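Side-chain contacts in cryptochrome DASH, chloroplastic/mitochondrial (Arabidopsis thaliana, PDB 2J4D), which repairs cyclobutane pyrimidine dimers in single-stranded DNA, carries FAD and a methenyltetrahydrofolate light antenna, and may serve as a photoreceptor: residues 18-21 / 22-26; 177-180 / 181-184; 193-196 / 197-200; 257-260 / 261-265. All coordinates share one frame; numbering follows the deposited sequence.

Interaction 1 of 4, residues 18-21 / 22-26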
loop_
_atom_site.group_PDB
_atom_site.type_symbol
_atom_site.label_atom_id
_atom_site.label_comp_id
_atom_site.label_asym_id
_atom_site.label_seq_id
_atom_site.Cartn_x
_atom_site.Cartn_y
_atom_site.Cartn_z
ATOM N N VAL A 18 -3.206 -22.294 4.635
ATOM C CA VAL A 18 -4.053 -21.202 5.105
ATOM C C VAL A 18 -4.750 -20.544 3.913
ATOM O O VAL A 18 -5.927 -20.199 3.986
ATOM C CB VAL A 18 -3.232 -20.136 5.870
ATOM C CG1 VAL A 18 -4.085 -18.901 6.128
ATOM C CG2 VAL A 18 -2.758 -20.712 7.193
ATOM N N ALA A 19 -4.018 -20.381 2.816
ATOM C CA ALA A 19 -4.577 -19.778 1.611
ATOM C C ALA A 19 -5.710 -20.660 1.087
ATOM O O ALA A 19 -6.782 -20.171 0.733
ATOM C CB ALA A 19 -3.487 -19.622 0.544
ATOM N N ILE A 20 -5.467 -21.966 1.041
ATOM C CA ILE A 20 -6.481 -22.895 0.573
ATOM C C ILE A 20 -7.725 -22.826 1.452
ATOM O O ILE A 20 -8.845 -22.792 0.942
ATOM C CB ILE A 20 -5.946 -24.347 0.554
ATOM C CG1 ILE A 20 -4.902 -24.495 -0.554
ATOM C CG2 ILE A 20 -7.092 -25.328 0.325
ATOM C CD1 ILE A 20 -4.145 -25.801 -0.519
ATOM N N LYS A 21 -7.543 -22.796 2.768
ATOM C CA LYS A 21 -8.701 -22.729 3.661
ATOM C C LYS A 21 -9.444 -21.407 3.506
ATOM O O LYS A 21 -10.672 -21.372 3.513
ATOM C CB LYS A 21 -8.285 -22.907 5.123
ATOM C CG LYS A 21 -7.706 -24.276 5.426
ATOM C CD LYS A 21 -7.794 -24.639 6.906
ATOM C CE LYS A 21 -9.236 -24.890 7.355
ATOM N NZ LYS A 21 -9.931 -23.656 7.835
ATOM N N THR A 22 -8.701 -20.318 3.358
ATOM C CA THR A 22 -9.323 -19.010 3.204
ATOM C C THR A 22 -10.090 -18.897 1.881
ATOM O O THR A 22 -11.230 -18.427 1.858
ATOM C CB THR A 22 -8.267 -17.889 3.319
ATOM O OG1 THR A 22 -7.649 -17.963 4.611
ATOM C CG2 THR A 22 -8.912 -16.514 3.171
ATOM N N PHE A 23 -9.477 -19.329 0.783
ATOM C CA PHE A 23 -10.145 -19.277 -0.522
ATOM C C PHE A 23 -11.423 -20.099 -0.426
ATOM O O PHE A 23 -12.470 -19.735 -0.956
ATOM C CB PHE A 23 -9.234 -19.857 -1.614
ATOM C CG PHE A 23 -8.030 -18.999 -1.929
ATOM C CD1 PHE A 23 -6.912 -19.551 -2.555
ATOM C CD2 PHE A 23 -8.021 -17.638 -1.627
ATOM C CE1 PHE A 23 -5.802 -18.759 -2.878
ATOM C CE2 PHE A 23 -6.920 -16.836 -1.945
ATOM C CZ PHE A 23 -5.809 -17.398 -2.571
ATOM N N GLU A 24 -11.312 -21.216 0.276
ATOM C CA GLU A 24 -12.421 -22.133 0.487
ATOM C C GLU A 24 -13.543 -21.431 1.248
ATOM O O GLU A 24 -14.707 -21.485 0.854
ATOM C CB GLU A 24 -11.912 -23.329 1.290
ATOM C CG GLU A 24 -12.588 -24.640 1.002
ATOM C CD GLU A 24 -11.769 -25.811 1.520
ATOM O OE1 GLU A 24 -11.610 -25.926 2.757
ATOM O OE2 GLU A 24 -11.271 -26.603 0.687
ATOM N N ARG A 25 -13.186 -20.753 2.334
ATOM C CA ARG A 25 -14.176 -20.063 3.147
ATOM C C ARG A 25 -14.998 -19.023 2.393
ATOM O O ARG A 25 -16.181 -18.850 2.670
ATOM C CB ARG A 25 -13.511 -19.390 4.357
ATOM C CG ARG A 25 -14.507 -18.646 5.254
ATOM C CD ARG A 25 -13.844 -17.951 6.437
ATOM N NE ARG A 25 -13.184 -18.904 7.323
ATOM C CZ ARG A 25 -11.868 -19.068 7.395
ATOM N NH1 ARG A 25 -11.065 -18.331 6.635
ATOM N NH2 ARG A 25 -11.358 -19.976 8.217
ATOM N N TYR A 26 -14.386 -18.336 1.436
ATOM C CA TYR A 26 -15.098 -17.299 0.695
ATOM C C TYR A 26 -15.516 -17.670 -0.728
ATOM O O TYR A 26 -15.994 -16.822 -1.475
ATOM C CB TYR A 26 -14.241 -16.029 0.667
ATOM C CG TYR A 26 -14.062 -15.417 2.041
ATOM C CD1 TYR A 26 -15.034 -14.577 2.585
ATOM C CD2 TYR A 26 -12.957 -15.735 2.825
ATOM C CE1 TYR A 26 -14.909 -14.072 3.888
ATOM C CE2 TYR A 26 -12.824 -15.243 4.121
ATOM C CZ TYR A 26 -13.803 -14.414 4.648
ATOM O OH TYR A 26 -13.679 -13.949 5.942
#
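Val18 and Thr22, one helical turn apart, lie side by side and point the same way, with Val18 CG1 4.0 Å from Thr22 OG1. The hydroxyl is set beside its own backbone N, chi1 -60°, which turns it back along the helix to donate to the carbonyl of the preceding turn: Thr22 OG1 to Val18 O is 2.9 Å. That oxygen also takes the helical bond from Thr22 N at 2.8 Å, and the two donors reach it from opposite faces of its carbonyl plane, the hydroxyl standing well above that plane. One acceptor thus satisfies both the amide and the buried hydroxyl of the same residue.

Phe23 is laid against the preceding turn in another manner. One face of its ring lies over Ala19 O, which is 3.2 Å from Phe23 CG and offset toward the rim, while the methyl Ala19 CB meets Phe23 CE1 at 4.2 Å. The same oxygen accepts from Phe23 N in a nearly straight bond, N-H...O 170°. On the outer side of the helix, Lys21 and Arg25 run obliquely to each other, and their like-charged ends, Lys21 NZ and Arg25 NH2, are 4.0 Å apart, a like-charge approach that is probably mildly unfavourable, eased at this exposed surface by solvent.

These contacts lie on helix 12-26. Thr22 packs on Phe301 of helix 299-312, Val18 on Phe260 of helix 252-265, and Phe23 makes a cation-pi contact with Arg112 while touching helix 92-111.

Interaction 2 of 4, residues 177-180 / 181-184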
loop_
_atom_site.group_PDB
_atom_site.type_symbol
_atom_site.label_atom_id
_atom_site.label_comp_id
_atom_site.label_asym_id
_atom_site.label_seq_id
_atom_site.Cartn_x
_atom_site.Cartn_y
_atom_site.Cartn_z
ATOM N N MET A 177 -12.970 0.325 1.931
ATOM C CA MET A 177 -13.818 -0.485 2.803
ATOM C C MET A 177 -15.255 -0.039 2.621
ATOM O O MET A 177 -16.158 -0.864 2.536
ATOM C CB MET A 177 -13.408 -0.358 4.268
ATOM C CG MET A 177 -14.063 -1.410 5.160
ATOM S SD MET A 177 -13.183 -1.614 6.713
ATOM C CE MET A 177 -13.484 -0.013 7.489
ATOM N N TYR A 178 -15.458 1.273 2.587
ATOM C CA TYR A 178 -16.770 1.833 2.323
ATOM C C TYR A 178 -16.743 2.166 0.831
ATOM O O TYR A 178 -15.818 2.821 0.356
ATOM C CB TYR A 178 -17.009 3.109 3.135
ATOM C CG TYR A 178 -17.320 2.836 4.582
ATOM C CD1 TYR A 178 -16.316 2.849 5.546
ATOM C CD2 TYR A 178 -18.621 2.528 4.985
ATOM C CE1 TYR A 178 -16.598 2.560 6.881
ATOM C CE2 TYR A 178 -18.915 2.235 6.321
ATOM C CZ TYR A 178 -17.897 2.254 7.259
ATOM O OH TYR A 178 -18.177 1.967 8.574
ATOM N N HIS A 179 -17.754 1.718 0.101
ATOM C CA HIS A 179 -17.827 1.954 -1.339
ATOM C C HIS A 179 -18.158 3.405 -1.678
ATOM O O HIS A 179 -19.000 4.025 -1.032
ATOM C CB HIS A 179 -18.875 1.017 -1.956
ATOM C CG HIS A 179 -18.752 0.861 -3.440
ATOM N ND1 HIS A 179 -19.045 1.876 -4.324
ATOM C CD2 HIS A 179 -18.374 -0.198 -4.195
ATOM C CE1 HIS A 179 -18.854 1.451 -5.560
ATOM N NE2 HIS A 179 -18.447 0.195 -5.510
ATOM N N LYS A 180 -17.506 3.944 -2.705
ATOM C CA LYS A 180 -17.738 5.329 -3.105
ATOM C C LYS A 180 -19.218 5.628 -3.386
ATOM O O LYS A 180 -19.724 6.687 -3.009
ATOM C CB LYS A 180 -16.899 5.660 -4.346
ATOM C CG LYS A 180 -16.898 7.142 -4.728
ATOM C CD LYS A 180 -15.868 7.425 -5.825
ATOM C CE LYS A 180 -16.484 7.423 -7.211
ATOM N NZ LYS A 180 -17.307 8.645 -7.449
ATOM N N ASP A 181 -19.908 4.694 -4.037
ATOM C CA ASP A 181 -21.315 4.878 -4.380
ATOM C C ASP A 181 -22.263 4.863 -3.183
ATOM O O ASP A 181 -23.405 5.327 -3.294
ATOM C CB ASP A 181 -21.772 3.799 -5.366
ATOM C CG ASP A 181 -21.058 3.884 -6.694
ATOM O OD1 ASP A 181 -20.507 4.954 -7.000
ATOM O OD2 ASP A 181 -21.062 2.881 -7.436
ATOM N N ASP A 182 -21.798 4.338 -2.048
ATOM C CA ASP A 182 -22.632 4.247 -0.848
ATOM C C ASP A 182 -22.455 5.398 0.133
ATOM O O ASP A 182 -23.177 5.467 1.128
ATOM C CB ASP A 182 -22.355 2.944 -0.077
ATOM C CG ASP A 182 -22.633 1.695 -0.888
ATOM O OD1 ASP A 182 -23.463 1.740 -1.817
ATOM O OD2 ASP A 182 -22.027 0.647 -0.576
ATOM N N LEU A 183 -21.488 6.277 -0.123
ATOM C CA LEU A 183 -21.213 7.409 0.763
ATOM C C LEU A 183 -22.383 8.373 0.913
ATOM O O LEU A 183 -23.215 8.499 0.018
ATOM C CB LEU A 183 -19.997 8.188 0.262
ATOM C CG LEU A 183 -18.658 7.447 0.282
ATOM C CD1 LEU A 183 -17.581 8.346 -0.306
ATOM C CD2 LEU A 183 -18.302 7.067 1.711
ATOM N N PRO A 184 -22.463 9.061 2.062
ATOM C CA PRO A 184 -23.545 10.020 2.309
ATOM C C PRO A 184 -23.256 11.385 1.691
ATOM O O PRO A 184 -23.853 12.383 2.072
ATOM C CB PRO A 184 -23.614 10.074 3.832
ATOM C CG PRO A 184 -22.183 9.886 4.231
ATOM C CD PRO A 184 -21.703 8.788 3.297
HETATM O O HOH W 1 -20.164 0.597 1.328
HETATM O O HOH W 2 -19.908 7.454 -6.722
#
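A single 3-10 turn in the loop between strand 168-172 and helix 194-204 brings His179 against Asp181 and Asp182, and the histidine ring accepts a hydrogen bond from an amide of that turn. Asp181 N donates to His179 ND1 at 3.0 Å with an N-H...N angle of 158°, and the donor lies in the imidazole plane, so ND1 is used as an acceptor at the ring edge. The ring gets there because CG is anti to the backbone N, chi1 -162°, which turns it along the chain toward the turn. His179 and Asp181 then lie side by side, ring and carboxylate planes 44° apart, with Asp181 OD2 3.2 Å from His179 CE1. The turn itself is closed by Asp182 N to His179 O at 3.0 Å, the donor standing above the carbonyl plane, and is followed by a weak bond from Leu183 N to Lys180 O.

Two waters extend the network: one accepts from His179 N and donates to Asp182 OD2 at 2.7 Å, the other accepts from Lys180 NZ and donates to Asp181 OD1 at 2.6 Å. Asp182 OD2 also forms a salt bridge with Arg208. Replacing His179 with an alanine would probably deprive Asp181 N of its side-chain acceptor and open a gap beside the Asp181 carboxylate.

The loop is held between two helices. Leu183 packs on Phe334 of helix 317-339 and on Val201 of helix 194-204, while His179 meets the ring of Trp173, just beyond strand 168-172.

Interaction 3 of 4, residues 193-196 / 197-200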
loop_
_atom_site.group_PDB
_atom_site.type_symbol
_atom_site.label_atom_id
_atom_site.label_comp_id
_atom_site.label_asym_id
_atom_site.label_seq_id
_atom_site.Cartn_x
_atom_site.Cartn_y
_atom_site.Cartn_z
ATOM N N VAL A 193 -12.483 17.315 7.613
ATOM C CA VAL A 193 -12.102 16.848 8.943
ATOM C C VAL A 193 -12.405 15.353 9.023
ATOM O O VAL A 193 -13.546 14.933 8.844
ATOM C CB VAL A 193 -12.892 17.584 10.035
ATOM C CG1 VAL A 193 -12.568 16.993 11.406
ATOM C CG2 VAL A 193 -12.543 19.069 10.000
ATOM N N TYR A 194 -11.380 14.553 9.284
ATOM C CA TYR A 194 -11.552 13.104 9.359
ATOM C C TYR A 194 -12.659 12.649 10.296
ATOM O O TYR A 194 -13.455 11.775 9.949
ATOM C CB TYR A 194 -10.253 12.434 9.797
ATOM C CG TYR A 194 -10.421 10.959 10.110
ATOM C CD1 TYR A 194 -10.449 10.001 9.092
ATOM C CD2 TYR A 194 -10.569 10.525 11.427
ATOM C CE1 TYR A 194 -10.616 8.643 9.389
ATOM C CE2 TYR A 194 -10.740 9.178 11.731
ATOM C CZ TYR A 194 -10.761 8.247 10.710
ATOM O OH TYR A 194 -10.926 6.925 11.027
ATOM N N THR A 195 -12.696 13.225 11.493
ATOM C CA THR A 195 -13.695 12.841 12.476
ATOM C C THR A 195 -15.102 12.949 11.918
ATOM O O THR A 195 -15.945 12.085 12.166
ATOM C CB THR A 195 -13.589 13.704 13.740
ATOM O OG1 THR A 195 -12.294 13.519 14.322
ATOM C CG2 THR A 195 -14.650 13.297 14.749
ATOM N N GLN A 196 -15.356 14.007 11.160
ATOM C CA GLN A 196 -16.674 14.188 10.576
ATOM C C GLN A 196 -16.960 13.150 9.500
ATOM O O GLN A 196 -18.075 12.639 9.407
ATOM C CB GLN A 196 -16.810 15.599 10.021
ATOM C CG GLN A 196 -16.821 16.634 11.133
ATOM C CD GLN A 196 -17.793 16.264 12.252
ATOM O OE1 GLN A 196 -17.395 16.073 13.408
ATOM N NE2 GLN A 196 -19.075 16.155 11.907
ATOM N N PHE A 197 -15.951 12.840 8.689
ATOM C CA PHE A 197 -16.098 11.829 7.645
ATOM C C PHE A 197 -16.406 10.494 8.317
ATOM O O PHE A 197 -17.346 9.793 7.949
ATOM C CB PHE A 197 -14.799 11.699 6.844
ATOM C CG PHE A 197 -14.724 10.455 6.011
ATOM C CD1 PHE A 197 -15.441 10.351 4.823
ATOM C CD2 PHE A 197 -13.931 9.378 6.413
ATOM C CE1 PHE A 197 -15.368 9.194 4.044
ATOM C CE2 PHE A 197 -13.853 8.216 5.642
ATOM C CZ PHE A 197 -14.571 8.124 4.456
ATOM N N ARG A 198 -15.609 10.149 9.318
ATOM C CA ARG A 198 -15.802 8.887 10.019
ATOM C C ARG A 198 -17.175 8.769 10.669
ATOM O O ARG A 198 -17.878 7.767 10.483
ATOM C CB ARG A 198 -14.723 8.694 11.084
ATOM C CG ARG A 198 -14.874 7.394 11.868
ATOM C CD ARG A 198 -13.806 7.264 12.941
ATOM N NE ARG A 198 -13.933 8.298 13.964
ATOM C CZ ARG A 198 -14.939 8.371 14.830
ATOM N NH1 ARG A 198 -15.910 7.467 14.803
ATOM N NH2 ARG A 198 -14.975 9.353 15.719
ATOM N N LYS A 199 -17.561 9.782 11.438
ATOM C CA LYS A 199 -18.858 9.733 12.102
ATOM C C LYS A 199 -19.981 9.547 11.093
ATOM O O LYS A 199 -20.933 8.811 11.351
ATOM C CB LYS A 199 -19.107 11.007 12.918
ATOM C CG LYS A 199 -18.189 11.168 14.114
ATOM C CD LYS A 199 -18.671 12.293 15.024
ATOM C CE LYS A 199 -17.665 12.588 16.131
ATOM N NZ LYS A 199 -17.347 11.394 16.968
ATOM N N SER A 200 -19.856 10.197 9.936
ATOM C CA SER A 200 -20.882 10.104 8.902
ATOM C C SER A 200 -21.013 8.735 8.259
ATOM O O SER A 200 -22.119 8.208 8.146
ATOM C CB SER A 200 -20.643 11.143 7.804
ATOM O OG SER A 200 -20.685 12.444 8.346
HETATM O O HOH W 3 -12.212 10.384 14.907
#
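Arg198 runs back over Tyr194, one helical turn earlier, and its chain can be traced against that ring. Arg198 CB sits over one face of the Tyr194 ring in a CH-pi contact, 4.3 Å from the centroid and 23° off the normal, displaced toward the rim. CG follows, anti to the backbone N at chi1 179°, and comes near the phenol oxygen. CD is closer: Arg198 CD to Tyr194 OH is 3.5 Å. The chain then bends at chi3, and the guanidinium turns its edge to Tyr194 CE2, its plane 52° from that of the ring. Arg198 NE donates to a water at 2.9 Å, which also lies 3.2 Å from Thr195 OG1. At the tip, Arg198 NH1 forms a salt bridge with Glu202, while NH2 approaches Thr195 CG2.

Two neighbouring pairs accompany this one. Thr195 and Lys199 lie alongside each other, tightly packed, with Thr195 CG2 3.4 Å from Lys199 CE. Ser200 OG donates to Gln196 O at 2.8 Å, and Ser200 N reaches the same oxygen from the opposite face of its plane.

The segment opens helix 194-204, with Val193 as N-cap residue. Its inner side faces helix 317-339: Tyr194 stacks on Trp328 and donates to Phe324 O, and Phe197 meets Tyr331.

Interaction 4 of 4, residues 257-260 / 261-265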
loop_
_atom_site.group_PDB
_atom_site.type_symbol
_atom_site.label_atom_id
_atom_site.label_comp_id
_atom_site.label_asym_id
_atom_site.label_seq_id
_atom_site.Cartn_x
_atom_site.Cartn_y
_atom_site.Cartn_z
ATOM N N GLY A 257 -2.131 -14.931 4.715
ATOM C CA GLY A 257 -1.407 -15.655 5.744
ATOM C C GLY A 257 -1.131 -14.733 6.923
ATOM O O GLY A 257 -1.183 -15.164 8.077
ATOM N N ARG A 258 -0.839 -13.460 6.639
ATOM C CA ARG A 258 -0.568 -12.490 7.703
ATOM C C ARG A 258 -1.844 -12.131 8.458
ATOM O O ARG A 258 -1.807 -11.903 9.671
ATOM C CB ARG A 258 0.097 -11.227 7.130
ATOM C CG ARG A 258 0.333 -10.100 8.146
ATOM C CD ARG A 258 1.150 -10.550 9.374
ATOM N NE ARG A 258 1.227 -9.471 10.355
ATOM C CZ ARG A 258 1.881 -9.531 11.513
ATOM N NH1 ARG A 258 2.537 -10.633 11.864
ATOM N NH2 ARG A 258 1.879 -8.477 12.322
ATOM N N VAL A 259 -2.973 -12.064 7.749
ATOM C CA VAL A 259 -4.239 -11.768 8.413
ATOM C C VAL A 259 -4.502 -12.930 9.385
ATOM O O VAL A 259 -4.861 -12.725 10.545
ATOM C CB VAL A 259 -5.412 -11.649 7.401
ATOM C CG1 VAL A 259 -6.730 -11.572 8.141
ATOM C CG2 VAL A 259 -5.250 -10.375 6.571
ATOM N N PHE A 260 -4.301 -14.151 8.908
ATOM C CA PHE A 260 -4.488 -15.324 9.755
ATOM C C PHE A 260 -3.518 -15.284 10.941
ATOM O O PHE A 260 -3.900 -15.494 12.092
ATOM C CB PHE A 260 -4.236 -16.591 8.935
ATOM C CG PHE A 260 -4.111 -17.833 9.759
ATOM C CD1 PHE A 260 -5.236 -18.436 10.313
ATOM C CD2 PHE A 260 -2.858 -18.391 10.000
ATOM C CE1 PHE A 260 -5.114 -19.577 11.098
ATOM C CE2 PHE A 260 -2.725 -19.538 10.787
ATOM C CZ PHE A 260 -3.856 -20.130 11.335
ATOM N N GLU A 261 -2.258 -14.999 10.649
ATOM C CA GLU A 261 -1.225 -14.963 11.678
ATOM C C GLU A 261 -1.468 -13.951 12.800
ATOM O O GLU A 261 -1.380 -14.282 13.988
ATOM C CB GLU A 261 0.128 -14.686 11.025
ATOM C CG GLU A 261 1.289 -14.644 11.994
ATOM C CD GLU A 261 2.604 -14.400 11.289
ATOM O OE1 GLU A 261 2.889 -13.236 10.926
ATOM O OE2 GLU A 261 3.344 -15.382 11.076
ATOM N N TYR A 262 -1.780 -12.719 12.418
ATOM C CA TYR A 262 -2.002 -11.650 13.381
ATOM C C TYR A 262 -3.308 -11.809 14.154
ATOM O O TYR A 262 -3.336 -11.678 15.378
ATOM C CB TYR A 262 -1.992 -10.295 12.666
ATOM C CG TYR A 262 -1.988 -9.124 13.620
ATOM C CD1 TYR A 262 -0.862 -8.837 14.391
ATOM C CD2 TYR A 262 -3.125 -8.334 13.792
ATOM C CE1 TYR A 262 -0.871 -7.793 15.321
ATOM C CE2 TYR A 262 -3.144 -7.289 14.719
ATOM C CZ TYR A 262 -2.012 -7.029 15.480
ATOM O OH TYR A 262 -2.036 -6.023 16.416
ATOM N N PHE A 263 -4.387 -12.094 13.437
ATOM C CA PHE A 263 -5.694 -12.258 14.055
ATOM C C PHE A 263 -5.868 -13.546 14.846
ATOM O O PHE A 263 -6.182 -13.528 16.038
ATOM C CB PHE A 263 -6.807 -12.248 12.993
ATOM C CG PHE A 263 -7.160 -10.886 12.469
ATOM C CD1 PHE A 263 -6.353 -9.783 12.731
ATOM C CD2 PHE A 263 -8.293 -10.715 11.685
ATOM C CE1 PHE A 263 -6.669 -8.524 12.214
ATOM C CE2 PHE A 263 -8.622 -9.459 11.160
ATOM C CZ PHE A 263 -7.808 -8.364 11.425
ATOM N N TRP A 264 -5.659 -14.663 14.161
ATOM C CA TRP A 264 -5.916 -15.964 14.744
ATOM C C TRP A 264 -4.798 -16.732 15.427
ATOM O O TRP A 264 -4.905 -17.043 16.613
ATOM C CB TRP A 264 -6.578 -16.834 13.676
ATOM C CG TRP A 264 -7.788 -16.163 13.054
ATOM C CD1 TRP A 264 -7.834 -15.457 11.875
ATOM C CD2 TRP A 264 -9.107 -16.089 13.613
ATOM N NE1 TRP A 264 -9.100 -14.951 11.673
ATOM C CE2 TRP A 264 -9.900 -15.324 12.724
ATOM C CE3 TRP A 264 -9.695 -16.596 14.785
ATOM C CZ2 TRP A 264 -11.256 -15.053 12.969
ATOM C CZ3 TRP A 264 -11.049 -16.327 15.029
ATOM C CH2 TRP A 264 -11.810 -15.563 14.123
ATOM N N LYS A 265 -3.741 -17.054 14.695
ATOM C CA LYS A 265 -2.646 -17.814 15.283
ATOM C C LYS A 265 -2.052 -17.127 16.510
ATOM O O LYS A 265 -1.902 -17.748 17.567
ATOM C CB LYS A 265 -1.549 -18.063 14.248
ATOM C CG LYS A 265 -0.426 -18.943 14.777
ATOM C CD LYS A 265 0.626 -19.218 13.721
ATOM C CE LYS A 265 1.825 -19.941 14.332
ATOM N NZ LYS A 265 2.896 -20.175 13.330
#
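Phe260 O is gripped by two backbone amides: Trp264 N at 2.8 Å and Lys265 N at 3.0 Å reach it from opposite faces of its carbonyl plane. The second bond spans five residues and marks the pi-type turn at 261-265 that ends helix 252-265. Across this turn the Phe260 and Trp264 side chains cross at about a right angle, with Phe260 CD1 4.0 Å from Trp264 CB.

On another side of the helix, Arg258 NH1 makes a 2.8 Å salt bridge to Glu261 OE1. The oxygen lies in the guanidinium plane but is met on its anti side, the two planes 88° apart. A bend at chi2, 55°, brings the guanidinium alongside Tyr262, whose CB lies over one of its faces, off toward the rim; Arg258 NH2 comes obliquely to the ring, 3.5 Å from Tyr262 CD1.

Arg258 NE also donates to Thr286 O and Glu261 OE2 accepts from Ala9 N. A leucine in place of Arg258 would probably leave Glu261 OE1 without its charged mate and Thr286 O without this donor. Buried charges paired in this way are likely to stabilise each other, and they link the helix to the segment that includes Thr286, an FAD-binding residue by similarity.

In the fold
All four contacts are local, each joining adjacent segments, so none closes a long loop and none nests within or crosses another: they follow in series from the N terminus. Interaction 1 lies late in helix 12-26. Interaction 2 turns the loop after strand 168-172, the edge strand of the five-stranded parallel sheet, and interaction 3 starts helix 194-204; their centres are about 13 Å apart, and Pro184 packs on Ser200. Interaction 4 ends helix 252-265. Although far from interaction 1 in sequence, it touches it where Val18 meets Gly257. The four thus form two touching pairs, whose members 1 and 3 have centres about 34 Å apart.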